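Local coordinates for protein tryptophan--tRNA ligase (Pyrococcus horikoshii, PDB 3JXE) that catalyses the ATP-dependent joining of L-tryptophan to its cognate tRNA, releasing AMP and diphosphate, as a class I aminoacyl-tRNA synthetase, at residues 86-91 with 261-266; 214-219 with 241-246; 270-275 with 342-347. One frame throughout, in Å; residues are numbered along the deposited sequence.

Interaction 1 of 3, residues 86-91 with 261-266; sequences MHIGHI and TAIYLT. With TYM (tryptophanyl-5'AMP), chain E; SO4 (sulfate ion), chain F.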
loop_
_atom_site.group_PDB
_atom_site.type_symbol
_atom_site.label_atom_id
_atom_site.label_comp_id
_atom_site.label_asym_id
_atom_site.label_seq_id
_atom_site.Cartn_x
_atom_site.Cartn_y
_atom_site.Cartn_z
ATOM N N MET B 86 16.857 -16.440 10.018
ATOM C CA MET B 86 17.862 -15.388 10.118
ATOM C C MET B 86 19.237 -15.982 10.396
ATOM O O MET B 86 19.368 -16.909 11.202
ATOM C CB MET B 86 17.497 -14.394 11.223
ATOM C CG MET B 86 16.368 -13.448 10.865
ATOM S SD MET B 86 15.923 -12.314 12.195
ATOM C CE MET B 86 17.337 -11.215 12.228
ATOM N N HIS B 87 20.254 -15.455 9.719
ATOM C CA HIS B 87 21.635 -15.833 10.009
ATOM C C HIS B 87 22.354 -14.749 10.816
ATOM O O HIS B 87 21.758 -13.728 11.164
ATOM C CB HIS B 87 22.407 -16.216 8.737
ATOM C CG HIS B 87 22.496 -15.127 7.714
ATOM N ND1 HIS B 87 23.124 -13.924 7.955
ATOM C CD2 HIS B 87 22.066 -15.075 6.431
ATOM C CE1 HIS B 87 23.057 -13.170 6.874
ATOM N NE2 HIS B 87 22.423 -13.846 5.933
ATOM N N ILE B 88 23.632 -14.982 11.107
ATOM C CA ILE B 88 24.405 -14.104 11.988
ATOM C C ILE B 88 24.641 -12.691 11.454
ATOM O O ILE B 88 24.747 -11.738 12.231
ATOM C CB ILE B 88 25.710 -14.802 12.475
ATOM C CG1 ILE B 88 25.557 -15.173 13.950
ATOM C CG2 ILE B 88 26.950 -13.926 12.267
ATOM C CD1 ILE B 88 26.346 -16.385 14.366
ATOM N N GLY B 89 24.697 -12.560 10.129
ATOM C CA GLY B 89 24.805 -11.257 9.474
ATOM C C GLY B 89 23.591 -10.377 9.722
ATOM O O GLY B 89 23.728 -9.181 9.982
ATOM N N HIS B 90 22.406 -10.984 9.656
ATOM C CA HIS B 90 21.139 -10.278 9.861
ATOM C C HIS B 90 20.986 -9.667 11.258
ATOM O O HIS B 90 20.273 -8.678 11.423
ATOM C CB HIS B 90 19.946 -11.206 9.595
ATOM C CG HIS B 90 19.855 -11.703 8.187
ATOM N ND1 HIS B 90 19.499 -12.999 7.880
ATOM C CD2 HIS B 90 20.067 -11.082 7.001
ATOM C CE1 HIS B 90 19.493 -13.154 6.568
ATOM N NE2 HIS B 90 19.838 -12.007 6.012
ATOM N N ILE B 91 21.651 -10.254 12.251
ATOM C CA ILE B 91 21.443 -9.865 13.648
ATOM C C ILE B 91 22.356 -8.731 14.139
ATOM O O ILE B 91 22.032 -8.059 15.122
ATOM C CB ILE B 91 21.507 -11.098 14.609
ATOM C CG1 ILE B 91 20.630 -10.884 15.848
ATOM C CG2 ILE B 91 22.950 -11.442 14.995
ATOM C CD1 ILE B 91 19.142 -10.853 15.563
ATOM N N THR B 261 27.174 -22.410 4.049
ATOM C CA THR B 261 28.205 -21.417 4.367
ATOM C C THR B 261 27.676 -20.312 5.286
ATOM O O THR B 261 28.348 -19.300 5.516
ATOM C CB THR B 261 28.811 -20.791 3.089
ATOM O OG1 THR B 261 27.767 -20.236 2.277
ATOM C CG2 THR B 261 29.584 -21.834 2.288
ATOM N N ALA B 262 26.473 -20.520 5.813
ATOM C CA ALA B 262 25.832 -19.555 6.697
ATOM C C ALA B 262 25.583 -20.139 8.085
ATOM O O ALA B 262 25.163 -21.290 8.219
ATOM C CB ALA B 262 24.525 -19.072 6.085
ATOM N N ILE B 263 25.851 -19.337 9.112
ATOM C CA ILE B 263 25.527 -19.710 10.483
ATOM C C ILE B 263 24.198 -19.072 10.871
ATOM O O ILE B 263 24.125 -17.869 11.137
ATOM C CB ILE B 263 26.636 -19.298 11.494
ATOM C CG1 ILE B 263 28.014 -19.817 11.058
ATOM C CG2 ILE B 263 26.284 -19.762 12.907
ATOM C CD1 ILE B 263 28.156 -21.340 10.976
ATOM N N TYR B 264 23.148 -19.887 10.883
ATOM C CA TYR B 264 21.821 -19.433 11.276
ATOM C C TYR B 264 21.727 -19.278 12.788
ATOM O O TYR B 264 22.366 -20.020 13.536
ATOM C CB TYR B 264 20.754 -20.407 10.777
ATOM C CG TYR B 264 20.640 -20.466 9.272
ATOM C CD1 TYR B 264 21.327 -21.435 8.539
ATOM C CD2 TYR B 264 19.849 -19.553 8.579
ATOM C CE1 TYR B 264 21.224 -21.492 7.152
ATOM C CE2 TYR B 264 19.739 -19.601 7.195
ATOM C CZ TYR B 264 20.429 -20.572 6.488
ATOM O OH TYR B 264 20.320 -20.618 5.118
ATOM N N LEU B 265 20.924 -18.311 13.228
ATOM C CA LEU B 265 20.700 -18.070 14.655
ATOM C C LEU B 265 20.012 -19.257 15.326
ATOM O O LEU B 265 19.992 -19.369 16.554
ATOM C CB LEU B 265 19.871 -16.800 14.861
ATOM C CG LEU B 265 20.437 -15.482 14.329
ATOM C CD1 LEU B 265 19.418 -14.378 14.519
ATOM C CD2 LEU B 265 21.761 -15.117 14.994
ATOM N N THR B 266 19.466 -20.142 14.500
ATOM C CA THR B 266 18.715 -21.296 14.962
ATOM C C THR B 266 19.532 -22.600 14.882
ATOM O O THR B 266 19.065 -23.657 15.311
ATOM C CB THR B 266 17.377 -21.412 14.185
ATOM O OG1 THR B 266 16.462 -22.233 14.921
ATOM C CG2 THR B 266 17.583 -21.993 12.775
HETATM P P TYM E . 17.268 -8.193 5.213
HETATM O O1P TYM E . 16.169 -8.939 5.866
HETATM O O2P TYM E . 17.843 -8.698 3.947
HETATM O "O5'" TYM E . 18.481 -8.030 6.259
HETATM C "C5'" TYM E . 18.224 -7.511 7.569
HETATM C "C4'" TYM E . 19.421 -6.708 8.093
HETATM O "O4'" TYM E . 20.633 -7.502 7.959
HETATM C "C1'" TYM E . 21.608 -6.738 7.190
HETATM N N9 TYM E . 22.417 -7.771 6.469
HETATM C C4 TYM E . 23.688 -8.080 6.725
HETATM N N3 TYM E . 24.597 -7.612 7.601
HETATM C C2 TYM E . 25.828 -8.109 7.640
HETATM N N1 TYM E . 26.206 -9.080 6.822
HETATM C C6 TYM E . 25.349 -9.596 5.924
HETATM N N6 TYM E . 25.744 -10.572 5.111
HETATM C C5 TYM E . 24.050 -9.096 5.857
HETATM N N7 TYM E . 22.989 -9.375 5.106
HETATM C C8 TYM E . 21.993 -8.570 5.484
HETATM C "C2'" TYM E . 20.769 -5.797 6.328
HETATM O "O2'" TYM E . 21.511 -4.620 6.023
HETATM C "C3'" TYM E . 19.631 -5.434 7.274
HETATM O "O3'" TYM E . 20.051 -4.389 8.168
HETATM N NH3 TYM E . 14.214 -4.931 3.075
HETATM C CA TYM E . 15.002 -5.155 4.294
HETATM C CB TYM E . 14.092 -5.061 5.520
HETATM C CG TYM E . 14.067 -3.623 6.123
HETATM C CD2 TYM E . 15.118 -2.910 6.690
HETATM C CE2 TYM E . 14.623 -1.664 7.097
HETATM C CE3 TYM E . 16.460 -3.222 6.894
HETATM C CD1 TYM E . 12.987 -2.812 6.202
HETATM N NE1 TYM E . 13.327 -1.588 6.808
HETATM C CZ2 TYM E . 15.471 -0.744 7.704
HETATM C CZ3 TYM E . 17.308 -2.293 7.500
HETATM C CH2 TYM E . 16.813 -1.054 7.906
HETATM C C TYM E . 15.645 -6.546 4.256
HETATM O O TYM E . 15.131 -7.454 3.599
HETATM O OPP TYM E . 16.796 -6.655 4.998
HETATM S S SO4 F . 20.115 -13.131 2.761
HETATM O O1 SO4 F . 20.457 -12.911 1.357
HETATM O O2 SO4 F . 21.286 -12.877 3.594
HETATM O O3 SO4 F . 19.039 -12.232 3.166
HETATM O O4 SO4 F . 19.669 -14.507 2.935
#
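Met86 and Ile88 of the HIGH region exchange backbone hydrogen bonds with Leu265 and Ile263, a short beta-like link between the start of helix 88-104 and the loop that follows the KMSKS region. Leu265 N donates to Met86 O (2.9 Å, N-H...O 169°), and Ile88 N donates to Ile263 O (2.9 Å), so the two bonds bracket a single backbone bridge between His87 and Tyr264. Leu265 supplies most of the apolar packing. Its forked end suits this place, because both methyls straddle Ile91 (CD1 to Ile91 CD1 3.7 Å), CD1 also reaching Met86 CB and CD2 also reaching Ile88 CG1. Ile88 CD1 runs beside Ile263 CG2 at 3.7 Å, the two side chains pointing the same way.

His87 is the N-cap, and His87 and His90 form a capping box. His87 N donates to His90 ND1, and His87 ND1 weakly accepts from Gly89 N. A sulfate, probably from the crystallisation liquor, accepts from His87 NE2 (to SO4 O2, 2.8 Å) and from His90 NE2 through O3 and, weakly, O2. Gly89 suits its place because a CB would run into the adenine.

Helix 332-367 covers the side of Ile88, Ile263 and Leu265, bringing up Phe346, Ile343, Leu347 and His350, while Met86 rests on helix 126-141 and on Arg80 of strand 75-80.

Interaction 2 of 3, residues 214-219 with 241-246; sequences AIDQDP and SKFVPS. With TYM (tryptophanyl-5'AMP), chain E.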
loop_
_atom_site.group_PDB
_atom_site.type_symbol
_atom_site.label_atom_id
_atom_site.label_comp_id
_atom_site.label_asym_id
_atom_site.label_seq_id
_atom_site.Cartn_x
_atom_site.Cartn_y
_atom_site.Cartn_z
ATOM N N ALA B 214 23.155 -2.564 7.230
ATOM C CA ALA B 214 24.291 -2.755 6.331
ATOM C C ALA B 214 24.142 -1.866 5.101
ATOM O O ALA B 214 23.039 -1.412 4.776
ATOM C CB ALA B 214 24.450 -4.223 5.937
ATOM N N ILE B 215 25.262 -1.631 4.423
ATOM C CA ILE B 215 25.340 -0.690 3.308
ATOM C C ILE B 215 24.361 -1.000 2.157
ATOM O O ILE B 215 24.013 -0.109 1.382
ATOM C CB ILE B 215 26.821 -0.572 2.806
ATOM C CG1 ILE B 215 27.257 0.896 2.606
ATOM C CG2 ILE B 215 27.109 -1.519 1.627
ATOM C CD1 ILE B 215 26.478 1.715 1.591
ATOM N N ASP B 216 23.902 -2.248 2.070
ATOM C CA ASP B 216 23.018 -2.679 0.982
ATOM C C ASP B 216 21.631 -2.026 1.007
ATOM O O ASP B 216 20.958 -1.949 -0.021
ATOM C CB ASP B 216 22.882 -4.207 0.963
ATOM C CG ASP B 216 22.175 -4.753 2.195
ATOM O OD1 ASP B 216 21.396 -5.716 2.047
ATOM O OD2 ASP B 216 22.390 -4.226 3.308
ATOM N N GLN B 217 21.215 -1.560 2.181
ATOM C CA GLN B 217 19.882 -0.984 2.360
ATOM C C GLN B 217 19.832 0.514 2.066
ATOM O O GLN B 217 18.759 1.125 2.103
ATOM C CB GLN B 217 19.368 -1.263 3.777
ATOM C CG GLN B 217 19.080 -2.730 4.059
ATOM C CD GLN B 217 18.075 -3.322 3.092
ATOM O OE1 GLN B 217 16.952 -2.833 2.968
ATOM N NE2 GLN B 217 18.477 -4.380 2.398
ATOM N N ASP B 218 20.992 1.086 1.750
ATOM C CA ASP B 218 21.154 2.534 1.580
ATOM C C ASP B 218 20.321 3.210 0.472
ATOM O O ASP B 218 19.840 4.330 0.681
ATOM C CB ASP B 218 22.635 2.892 1.427
ATOM C CG ASP B 218 22.877 4.382 1.466
ATOM O OD1 ASP B 218 22.663 4.998 2.533
ATOM O OD2 ASP B 218 23.281 4.940 0.424
ATOM N N PRO B 219 20.163 2.560 -0.706
ATOM C CA PRO B 219 19.335 3.149 -1.767
ATOM C C PRO B 219 18.006 3.758 -1.298
ATOM O O PRO B 219 17.617 4.815 -1.798
ATOM C CB PRO B 219 19.088 1.964 -2.699
ATOM C CG PRO B 219 20.331 1.177 -2.593
ATOM C CD PRO B 219 20.756 1.282 -1.150
ATOM N N SER B 241 26.931 -0.679 8.068
ATOM C CA SER B 241 27.904 -1.712 8.398
ATOM C C SER B 241 28.413 -2.388 7.132
ATOM O O SER B 241 27.793 -2.290 6.070
ATOM C CB SER B 241 27.297 -2.755 9.341
ATOM O OG SER B 241 26.500 -3.692 8.637
ATOM N N LYS B 242 29.548 -3.072 7.255
ATOM C CA LYS B 242 30.040 -3.943 6.195
ATOM C C LYS B 242 29.212 -5.226 6.181
ATOM O O LYS B 242 28.239 -5.357 6.930
ATOM C CB LYS B 242 31.523 -4.266 6.404
ATOM C CG LYS B 242 32.465 -3.092 6.199
ATOM C CD LYS B 242 33.904 -3.483 6.497
ATOM C CE LYS B 242 34.820 -2.267 6.469
ATOM N NZ LYS B 242 36.227 -2.630 6.802
ATOM N N PHE B 243 29.590 -6.168 5.323
ATOM C CA PHE B 243 28.923 -7.462 5.282
ATOM C C PHE B 243 29.725 -8.522 6.021
ATOM O O PHE B 243 30.956 -8.478 6.050
ATOM C CB PHE B 243 28.686 -7.909 3.837
ATOM C CG PHE B 243 27.825 -6.974 3.042
ATOM C CD1 PHE B 243 28.333 -6.331 1.919
ATOM C CD2 PHE B 243 26.505 -6.733 3.414
ATOM C CE1 PHE B 243 27.542 -5.464 1.175
ATOM C CE2 PHE B 243 25.708 -5.865 2.678
ATOM C CZ PHE B 243 26.229 -5.230 1.557
ATOM N N VAL B 244 29.014 -9.469 6.624
ATOM C CA VAL B 244 29.637 -10.661 7.179
ATOM C C VAL B 244 29.821 -11.652 6.031
ATOM O O VAL B 244 28.843 -12.044 5.390
ATOM C CB VAL B 244 28.779 -11.293 8.298
ATOM C CG1 VAL B 244 29.523 -12.444 8.964
ATOM C CG2 VAL B 244 28.395 -10.250 9.330
ATOM N N PRO B 245 31.078 -12.045 5.752
ATOM C CA PRO B 245 31.347 -12.960 4.642
ATOM C C PRO B 245 30.928 -14.394 4.961
ATOM O O PRO B 245 30.809 -14.756 6.134
ATOM C CB PRO B 245 32.866 -12.871 4.480
ATOM C CG PRO B 245 33.368 -12.520 5.834
ATOM C CD PRO B 245 32.313 -11.655 6.460
ATOM N N SER B 246 30.698 -15.195 3.923
ATOM C CA SER B 246 30.388 -16.610 4.102
ATOM C C SER B 246 31.660 -17.388 4.436
ATOM O O SER B 246 32.769 -16.869 4.276
ATOM C CB SER B 246 29.704 -17.182 2.855
ATOM O OG SER B 246 30.605 -17.291 1.767
HETATM P P TYM E . 17.268 -8.193 5.213
HETATM O O1P TYM E . 16.169 -8.939 5.866
HETATM O O2P TYM E . 17.843 -8.698 3.947
HETATM O "O5'" TYM E . 18.481 -8.030 6.259
HETATM C "C5'" TYM E . 18.224 -7.511 7.569
HETATM C "C4'" TYM E . 19.421 -6.708 8.093
HETATM O "O4'" TYM E . 20.633 -7.502 7.959
HETATM C "C1'" TYM E . 21.608 -6.738 7.190
HETATM N N9 TYM E . 22.417 -7.771 6.469
HETATM C C4 TYM E . 23.688 -8.080 6.725
HETATM N N3 TYM E . 24.597 -7.612 7.601
HETATM C C2 TYM E . 25.828 -8.109 7.640
HETATM N N1 TYM E . 26.206 -9.080 6.822
HETATM C C6 TYM E . 25.349 -9.596 5.924
HETATM N N6 TYM E . 25.744 -10.572 5.111
HETATM C C5 TYM E . 24.050 -9.096 5.857
HETATM N N7 TYM E . 22.989 -9.375 5.106
HETATM C C8 TYM E . 21.993 -8.570 5.484
HETATM C "C2'" TYM E . 20.769 -5.797 6.328
HETATM O "O2'" TYM E . 21.511 -4.620 6.023
HETATM C "C3'" TYM E . 19.631 -5.434 7.274
HETATM O "O3'" TYM E . 20.051 -4.389 8.168
HETATM N NH3 TYM E . 14.214 -4.931 3.075
HETATM C CA TYM E . 15.002 -5.155 4.294
HETATM C CB TYM E . 14.092 -5.061 5.520
HETATM C CG TYM E . 14.067 -3.623 6.123
HETATM C CD2 TYM E . 15.118 -2.910 6.690
HETATM C CE2 TYM E . 14.623 -1.664 7.097
HETATM C CE3 TYM E . 16.460 -3.222 6.894
HETATM C CD1 TYM E . 12.987 -2.812 6.202
HETATM N NE1 TYM E . 13.327 -1.588 6.808
HETATM C CZ2 TYM E . 15.471 -0.744 7.704
HETATM C CZ3 TYM E . 17.308 -2.293 7.500
HETATM C CH2 TYM E . 16.813 -1.054 7.906
HETATM C C TYM E . 15.645 -6.546 4.256
HETATM O O TYM E . 15.131 -7.454 3.599
HETATM O OPP TYM E . 16.796 -6.655 4.998
#
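Phe243 reaches across to Asp216 and Ile215, spanning the adenine side of the pocket between the ends of two parallel Rossmann strands, 209-214 and 237-241. Its CB lies near the adenine atom N1 of TYM. Farther out, CD2 lies 4.0 Å from TYM C6, CE2 meets Asp216 CB and CG and, a little farther off, Ala214 CB, and CZ touches Asp216 CB (3.5 Å), which approaches the ring in plane at its edge. Ile215 CG2 reaches both CZ and CE1, the two side chains crossing at about a right angle. The backbones are tied by Ile215 N donating to Ser241 O (3.1 Å), while Ser241 OG turns to Lys242 O, on a lone pair.

The ribose is held by 214-219 and the base by 241-246. TYM O2' donates to Asp216 OD2 (2.9 Å) and accepts from Ala214 N, so one hydroxyl is gripped twice. Val244 N donates almost straight to TYM N1 (2.8 Å, 178°), and TYM N6 weakly returns a bond to Val244 O. Gln217 places OE1, which accepts from Gln198 NE2, 3.3 Å from TYM CA, and its NE2 gives a weak bond to Asp216 OD1. An alanine at Gln217 would probably leave Asp216 OD1 and Gln198 NE2 without these amide partners and open a gap beside TYM CA.

A main-chain donor and acceptor at Val244 fit the N1 and N6 edge of adenine, whereas the Asp216 carboxylate suits a ribose hydroxyl, a pattern consistent with selection of an adenine base.

Interaction 3 of 3, residues 270-275 with 342-347; sequences EDVEKK and KIQEFL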
loop_
_atom_site.group_PDB
_atom_site.type_symbol
_atom_site.label_atom_id
_atom_site.label_comp_id
_atom_site.label_asym_id
_atom_site.label_seq_id
_atom_site.Cartn_x
_atom_site.Cartn_y
_atom_site.Cartn_z
ATOM N N GLU B 270 26.073 -28.944 16.849
ATOM C CA GLU B 270 26.620 -29.880 15.858
ATOM C C GLU B 270 26.544 -29.351 14.420
ATOM O O GLU B 270 27.371 -29.716 13.581
ATOM C CB GLU B 270 25.982 -31.276 15.968
ATOM C CG GLU B 270 24.524 -31.310 16.416
ATOM C CD GLU B 270 24.369 -31.243 17.927
ATOM O OE1 GLU B 270 23.431 -30.563 18.396
ATOM O OE2 GLU B 270 25.186 -31.862 18.645
ATOM N N ASP B 271 25.558 -28.495 14.146
ATOM C CA ASP B 271 25.452 -27.818 12.850
ATOM C C ASP B 271 26.625 -26.872 12.623
ATOM O O ASP B 271 27.183 -26.825 11.527
ATOM C CB ASP B 271 24.130 -27.053 12.730
ATOM C CG ASP B 271 22.953 -27.959 12.413
ATOM O OD1 ASP B 271 23.148 -28.987 11.728
ATOM O OD2 ASP B 271 21.826 -27.632 12.843
ATOM N N VAL B 272 26.995 -26.128 13.665
ATOM C CA VAL B 272 28.161 -25.245 13.622
ATOM C C VAL B 272 29.426 -26.061 13.369
ATOM O O VAL B 272 30.214 -25.732 12.478
ATOM C CB VAL B 272 28.314 -24.427 14.930
ATOM C CG1 VAL B 272 29.593 -23.599 14.908
ATOM C CG2 VAL B 272 27.110 -23.527 15.142
ATOM N N GLU B 273 29.597 -27.130 14.147
ATOM C CA GLU B 273 30.752 -28.023 14.033
ATOM C C GLU B 273 30.916 -28.574 12.617
ATOM O O GLU B 273 31.967 -28.396 12.004
ATOM C CB GLU B 273 30.665 -29.162 15.057
ATOM C CG GLU B 273 31.052 -28.748 16.478
ATOM C CD GLU B 273 30.572 -29.718 17.552
ATOM O OE1 GLU B 273 30.456 -29.290 18.721
ATOM O OE2 GLU B 273 30.314 -30.900 17.240
ATOM N N LYS B 274 29.868 -29.211 12.099
ATOM C CA LYS B 274 29.883 -29.783 10.750
ATOM C C LYS B 274 30.201 -28.753 9.665
ATOM O O LYS B 274 30.970 -29.039 8.752
ATOM C CB LYS B 274 28.557 -30.485 10.439
ATOM C CG LYS B 274 28.393 -31.848 11.103
ATOM C CD LYS B 274 27.047 -32.485 10.770
ATOM C CE LYS B 274 25.920 -31.897 11.609
ATOM N NZ LYS B 274 24.625 -32.593 11.384
ATOM N N LYS B 275 29.616 -27.561 9.773
ATOM C CA LYS B 275 29.820 -26.501 8.778
ATOM C C LYS B 275 31.257 -25.979 8.739
ATOM O O LYS B 275 31.789 -25.701 7.662
ATOM C CB LYS B 275 28.839 -25.346 8.999
ATOM C CG LYS B 275 27.448 -25.613 8.455
ATOM C CD LYS B 275 26.484 -24.489 8.794
ATOM C CE LYS B 275 25.059 -24.877 8.437
ATOM N NZ LYS B 275 24.083 -23.791 8.720
ATOM N N LYS B 342 33.202 -20.158 20.289
ATOM C CA LYS B 342 32.653 -18.808 20.431
ATOM C C LYS B 342 31.307 -18.641 19.719
ATOM O O LYS B 342 30.424 -17.936 20.214
ATOM C CB LYS B 342 33.656 -17.755 19.955
ATOM C CG LYS B 342 34.974 -17.773 20.721
ATOM C CD LYS B 342 35.456 -16.370 21.071
ATOM C CE LYS B 342 34.696 -15.786 22.264
ATOM N NZ LYS B 342 34.852 -16.612 23.502
ATOM N N ILE B 343 31.156 -19.290 18.565
ATOM C CA ILE B 343 29.874 -19.330 17.862
ATOM C C ILE B 343 28.840 -20.098 18.691
ATOM O O ILE B 343 27.681 -19.689 18.779
ATOM C CB ILE B 343 29.996 -19.955 16.444
ATOM C CG1 ILE B 343 30.955 -19.139 15.571
ATOM C CG2 ILE B 343 28.625 -20.047 15.776
ATOM C CD1 ILE B 343 31.235 -19.746 14.203
ATOM N N GLN B 344 29.273 -21.199 19.305
ATOM C CA GLN B 344 28.395 -22.034 20.124
ATOM C C GLN B 344 27.967 -21.346 21.417
ATOM O O GLN B 344 26.827 -21.509 21.852
ATOM C CB GLN B 344 29.052 -23.382 20.427
ATOM C CG GLN B 344 28.990 -24.367 19.267
ATOM C CD GLN B 344 29.820 -25.616 19.504
ATOM O OE1 GLN B 344 30.783 -25.604 20.271
ATOM N NE2 GLN B 344 29.456 -26.700 18.831
ATOM N N GLU B 345 28.882 -20.586 22.022
ATOM C CA GLU B 345 28.574 -19.806 23.223
ATOM C C GLU B 345 27.462 -18.800 22.948
ATOM O O GLU B 345 26.495 -18.712 23.709
ATOM C CB GLU B 345 29.816 -19.075 23.740
ATOM C CG GLU B 345 30.725 -19.909 24.635
ATOM C CD GLU B 345 32.100 -19.279 24.825
ATOM O OE1 GLU B 345 32.181 -18.038 24.978
ATOM O OE2 GLU B 345 33.103 -20.029 24.823
ATOM N N PHE B 346 27.611 -18.055 21.852
ATOM C CA PHE B 346 26.625 -17.061 21.437
ATOM C C PHE B 346 25.271 -17.689 21.111
ATOM O O PHE B 346 24.236 -17.207 21.574
ATOM C CB PHE B 346 27.137 -16.250 20.240
ATOM C CG PHE B 346 26.065 -15.448 19.553
ATOM C CD1 PHE B 346 25.504 -15.890 18.359
ATOM C CD2 PHE B 346 25.603 -14.260 20.112
ATOM C CE1 PHE B 346 24.504 -15.157 17.725
ATOM C CE2 PHE B 346 24.605 -13.520 19.486
ATOM C CZ PHE B 346 24.055 -13.969 18.290
ATOM N N LEU B 347 25.288 -18.755 20.314
ATOM C CA LEU B 347 24.062 -19.415 19.870
ATOM C C LEU B 347 23.321 -20.123 20.998
ATOM O O LEU B 347 22.091 -20.150 21.008
ATOM C CB LEU B 347 24.336 -20.379 18.712
ATOM C CG LEU B 347 24.652 -19.773 17.340
ATOM C CD1 LEU B 347 24.808 -20.868 16.305
ATOM C CD2 LEU B 347 23.584 -18.783 16.897
#
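Val272 of helix 269-277 packs onto Ile343 and Leu347 of the long helix 332-367, in a roughly antiparallel helix pair on the flank of the synthetase, well away from the ligand. The axes of the short segments approach to 10.0 Å, with 156° between their directions. Val272 points toward the partner helix and spreads its two methyls over residues one turn apart: CG1 touches Ile343 CG2 at 3.8 Å, and CG2 touches Leu347 CD1 at 3.7 Å as well as Ile343 CG2. A valine branched at CB is well suited here, because both methyls sit close to the backbone and reach two neighbours without a long chain.

Beside this buried patch lies a polar pair. Gln344 NE2 donates to Glu273 OE1 (2.8 Å, N-H...O 160°), with the oxygen in the plane of the amide but NE2 approaching on the anti side of the carboxylate, 35° out of its plane. Both chains are extended beyond CG, which lets two side chains on facing helices meet. The same NE2 also donates to Pro269 O at the start of helix 269-277, so the amide is fixed by two acceptors.

The contact thus combines aliphatic packing inside with a carboxylate-to-amide bond at its partly exposed border. Since glutamine carries no charge, the bond to Glu273 is not a salt bridge, and the carboxylate probably remains ionised while gaining a directional partner.

Overall arrangement
Interactions 1 and 2 face the bound tryptophanyl-AMP: their centres are 14 Å apart, and they meet directly where Gly89 CA packs on Val244 CG2 at 3.7 Å. The HIGH residues of interaction 1 bind a sulfate that Ser255 and Ala256 of the KMSKS region also hold. Interaction 3, its centre 11 Å from that of interaction 1, is a layer farther out; the side chain of Ile343 lies about 14 Å from the ligand. It reaches inward through Lys275 NZ, probably hydrogen-bonded to Ala262 O at 2.8 Å, and through Ile343 against Ile263. Interactions 2 and 3 do not touch: their centres are 23 Å apart and their nearest atoms about 9 Å.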